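Local coordinates for polycyclic ketone monooxygenase (Myceliophthora thermophila, PDB 5MQ6), which uses FAD and NADPH to insert one oxygen atom beside the carbonyl of various ketones, particularly polycyclic ones, yielding esters or lactones, at residues F81-A86 against I109-A114. Sequence-based numbering, arbitrary orientation.
Sequences FIILGA and ILMVDA. With FAD (flavin-adenine dinucleotide), chain B.
Asp-113 reaches across to Ala-86. With CG anti to the backbone N (chi1 -159°), OD2 accepts a hydrogen bond from Ala-86 N at 2.8 Å, on the anti side and 32° out of the carboxylate plane, while OD1 accepts the FAD ribose hydroxyl O3B at 2.7 Å and also the amide of Ala-115. One residue on, Ala-114 N donates to adenine N3A at 3.1 Å. Leu-84 CD2 sits over one face of the adenine, 3.6 Å from C5A; Ala-114 CB lies on the opposite side of the ring plane, beyond the N3A edge.

Behind this site, three backbone hydrogen bonds join parallel strands 81-84 and 109-112, and a fourth, Gly-85 N to Val-112 O, continues past 81-84. On one face the CG2 methyls of Ile-82 and Val-112 meet at 3.9 Å, their side chains crossing obliquely. On the other, which helix 88-99 covers, Met-111 bends at chi3 (77°), carrying CE to 3.7 Å from Gly-85 O, which is buried without a hydrogen-bond partner.

This beta-alpha-beta unit is consistent with a Rossmann-type FAD site whose glycine-rich turn starts at Gly-85. The acid just past strand 109-112 grips both turn and ribose; three N-H or O-H donors around it would be expected to stabilise its negative charge.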
loop_
_atom_site.group_PDB
_atom_site.type_symbol
_atom_site.label_atom_id
_atom_site.label_comp_id
_atom_site.label_asym_id
_atom_site.label_seq_id
_atom_site.Cartn_x
_atom_site.Cartn_y
_atom_site.Cartn_z
ATOM N N PHE A 81 19.702 13.898 7.537
ATOM C CA PHE A 81 18.425 13.363 7.090
ATOM C C PHE A 81 17.887 12.328 8.123
ATOM O O PHE A 81 18.598 11.402 8.549
ATOM C CB PHE A 81 18.575 12.614 5.743
ATOM C CG PHE A 81 19.033 13.481 4.632
ATOM C CD1 PHE A 81 18.140 14.267 3.930
ATOM C CD2 PHE A 81 20.391 13.570 4.304
ATOM C CE1 PHE A 81 18.576 15.122 2.932
ATOM C CE2 PHE A 81 20.830 14.447 3.293
ATOM C CZ PHE A 81 19.904 15.246 2.632
ATOM N N ILE A 82 16.634 12.489 8.486
ATOM C CA ILE A 82 15.861 11.388 9.069
ATOM C C ILE A 82 14.864 10.890 8.048
ATOM O O ILE A 82 14.050 11.638 7.489
ATOM C CB ILE A 82 15.218 11.709 10.412
ATOM C CG1 ILE A 82 16.349 11.856 11.479
ATOM C CG2 ILE A 82 14.249 10.542 10.783
ATOM C CD1 ILE A 82 15.860 12.537 12.757
ATOM N N ILE A 83 14.950 9.589 7.825
ATOM C CA ILE A 83 13.984 8.858 7.005
ATOM C C ILE A 83 13.033 8.037 7.895
ATOM O O ILE A 83 13.503 7.221 8.674
ATOM C CB ILE A 83 14.711 7.904 6.054
ATOM C CG1 ILE A 83 15.608 8.739 5.095
ATOM C CG2 ILE A 83 13.700 7.037 5.253
ATOM C CD1 ILE A 83 16.560 7.905 4.257
ATOM N N LEU A 84 11.729 8.243 7.743
ATOM C CA LEU A 84 10.759 7.466 8.500
ATOM C C LEU A 84 10.321 6.353 7.593
ATOM O O LEU A 84 9.765 6.587 6.509
ATOM C CB LEU A 84 9.568 8.322 8.926
ATOM C CG LEU A 84 8.559 7.817 9.950
ATOM C CD1 LEU A 84 7.733 8.947 10.542
ATOM C CD2 LEU A 84 7.543 6.928 9.278
ATOM N N GLY A 85 10.667 5.139 8.006
ATOM C CA GLY A 85 10.433 3.968 7.245
ATOM C C GLY A 85 11.702 3.346 6.674
ATOM O O GLY A 85 12.460 4.034 6.026
ATOM N N ALA A 86 11.834 2.045 6.859
ATOM C CA ALA A 86 12.945 1.265 6.457
ATOM C C ALA A 86 12.477 0.103 5.537
ATOM O O ALA A 86 13.176 -0.911 5.346
ATOM C CB ALA A 86 13.633 0.760 7.696
ATOM N N ILE A 109 22.449 10.088 7.932
ATOM C CA ILE A 109 21.206 9.332 7.817
ATOM C C ILE A 109 20.891 8.621 9.102
ATOM O O ILE A 109 21.737 7.903 9.614
ATOM C CB ILE A 109 21.252 8.292 6.676
ATOM C CG1 ILE A 109 21.297 9.023 5.297
ATOM C CG2 ILE A 109 20.001 7.328 6.774
ATOM C CD1 ILE A 109 21.310 8.079 4.079
ATOM N N LEU A 110 19.640 8.780 9.581
ATOM C CA LEU A 110 19.010 7.881 10.490
ATOM C C LEU A 110 17.695 7.482 9.909
ATOM O O LEU A 110 16.850 8.325 9.664
ATOM C CB LEU A 110 18.852 8.445 11.918
ATOM C CG LEU A 110 18.280 7.403 12.915
ATOM C CD1 LEU A 110 19.312 6.349 13.246
ATOM C CD2 LEU A 110 17.788 8.047 14.200
ATOM N N MET A 111 17.533 6.181 9.744
ATOM C CA MET A 111 16.259 5.597 9.317
ATOM C C MET A 111 15.569 5.151 10.583
ATOM O O MET A 111 16.237 4.566 11.478
ATOM C CB MET A 111 16.442 4.413 8.343
ATOM C CG MET A 111 17.339 4.764 7.129
ATOM S SD MET A 111 17.626 3.315 6.073
ATOM C CE MET A 111 16.041 3.306 5.254
ATOM N N VAL A 112 14.273 5.456 10.675
ATOM C CA VAL A 112 13.479 5.124 11.858
ATOM C C VAL A 112 12.267 4.345 11.440
ATOM O O VAL A 112 11.523 4.735 10.519
ATOM C CB VAL A 112 13.053 6.396 12.646
ATOM C CG1 VAL A 112 12.352 6.088 13.984
ATOM C CG2 VAL A 112 14.305 7.227 12.920
ATOM N N ASP A 113 12.016 3.244 12.158
ATOM C CA ASP A 113 10.923 2.362 11.817
ATOM C C ASP A 113 10.466 1.651 13.097
ATOM O O ASP A 113 11.269 1.214 13.909
ATOM C CB ASP A 113 11.415 1.350 10.780
ATOM C CG ASP A 113 10.264 0.699 9.949
ATOM O OD1 ASP A 113 9.166 0.447 10.494
ATOM O OD2 ASP A 113 10.488 0.425 8.749
ATOM N N ALA A 114 9.179 1.470 13.223
ATOM C CA ALA A 114 8.540 0.661 14.267
ATOM C C ALA A 114 8.838 -0.816 14.077
ATOM O O ALA A 114 8.849 -1.519 15.020
ATOM C CB ALA A 114 7.027 0.904 14.289
HETATM P PA FAD B . 6.179 0.093 3.999
HETATM O O1A FAD B . 4.797 0.060 4.564
HETATM O O2A FAD B . 6.774 -1.126 3.317
HETATM O O5B FAD B . 7.184 0.511 5.178
HETATM C C5B FAD B . 6.887 1.596 5.991
HETATM C C4B FAD B . 7.355 1.283 7.397
HETATM O O4B FAD B . 7.235 2.503 8.152
HETATM C C3B FAD B . 6.558 0.220 8.149
HETATM O O3B FAD B . 7.434 -0.655 8.812
HETATM C C2B FAD B . 5.758 1.011 9.146
HETATM O O2B FAD B . 5.469 0.280 10.313
HETATM C C1B FAD B . 6.681 2.182 9.401
HETATM N N9A FAD B . 6.003 3.321 9.969
HETATM C C8A FAD B . 4.887 3.933 9.480
HETATM N N7A FAD B . 4.556 4.914 10.313
HETATM C C5A FAD B . 5.411 4.956 11.349
HETATM C C6A FAD B . 5.573 5.817 12.534
HETATM N N6A FAD B . 4.776 6.808 12.876
HETATM N N1A FAD B . 6.630 5.533 13.250
HETATM C C2A FAD B . 7.475 4.511 12.976
HETATM N N3A FAD B . 7.421 3.682 11.959
HETATM C C4A FAD B . 6.356 3.878 11.122
HETATM N N1 FAD B . 2.583 -3.399 -3.638
HETATM C C2 FAD B . 2.988 -3.677 -4.921
HETATM O O2 FAD B . 3.238 -2.771 -5.705
HETATM N N3 FAD B . 3.116 -4.945 -5.336
HETATM C C4 FAD B . 2.844 -5.958 -4.498
HETATM O O4 FAD B . 2.987 -7.093 -4.933
HETATM C C4X FAD B . 2.402 -5.770 -3.105
HETATM N N5 FAD B . 2.091 -6.779 -2.224
HETATM C C5X FAD B . 1.695 -6.443 -0.971
HETATM C C6 FAD B . 1.340 -7.499 0.000
HETATM C C7 FAD B . 0.918 -7.031 1.335
HETATM C C7M FAD B . 0.538 -8.023 2.410
HETATM C C8 FAD B . 0.823 -5.586 1.693
HETATM C C8M FAD B . 0.394 -5.089 3.073
HETATM C C9 FAD B . 1.152 -4.628 0.755
HETATM C C9A FAD B . 1.579 -5.002 -0.551
HETATM N N10 FAD B . 1.877 -3.980 -1.469
HETATM C C10 FAD B . 2.314 -4.353 -2.744
HETATM C "C1'" FAD B . 1.855 -2.545 -1.106
HETATM C "C2'" FAD B . 3.209 -2.281 -0.323
HETATM O "O2'" FAD B . 2.906 -1.639 0.924
HETATM C "C3'" FAD B . 4.283 -1.472 -1.128
HETATM O "O3'" FAD B . 4.610 -2.188 -2.322
HETATM C "C4'" FAD B . 5.663 -1.261 -0.459
HETATM O "O4'" FAD B . 6.207 -2.449 0.270
HETATM C "C5'" FAD B . 5.614 -0.026 0.464
HETATM O "O5'" FAD B . 6.998 0.363 0.731
HETATM P P FAD B . 7.109 1.609 1.760
HETATM O O1P FAD B . 8.589 1.545 2.290
HETATM O O2P FAD B . 6.522 2.823 1.026
HETATM O O3P FAD B . 6.017 1.301 2.953
#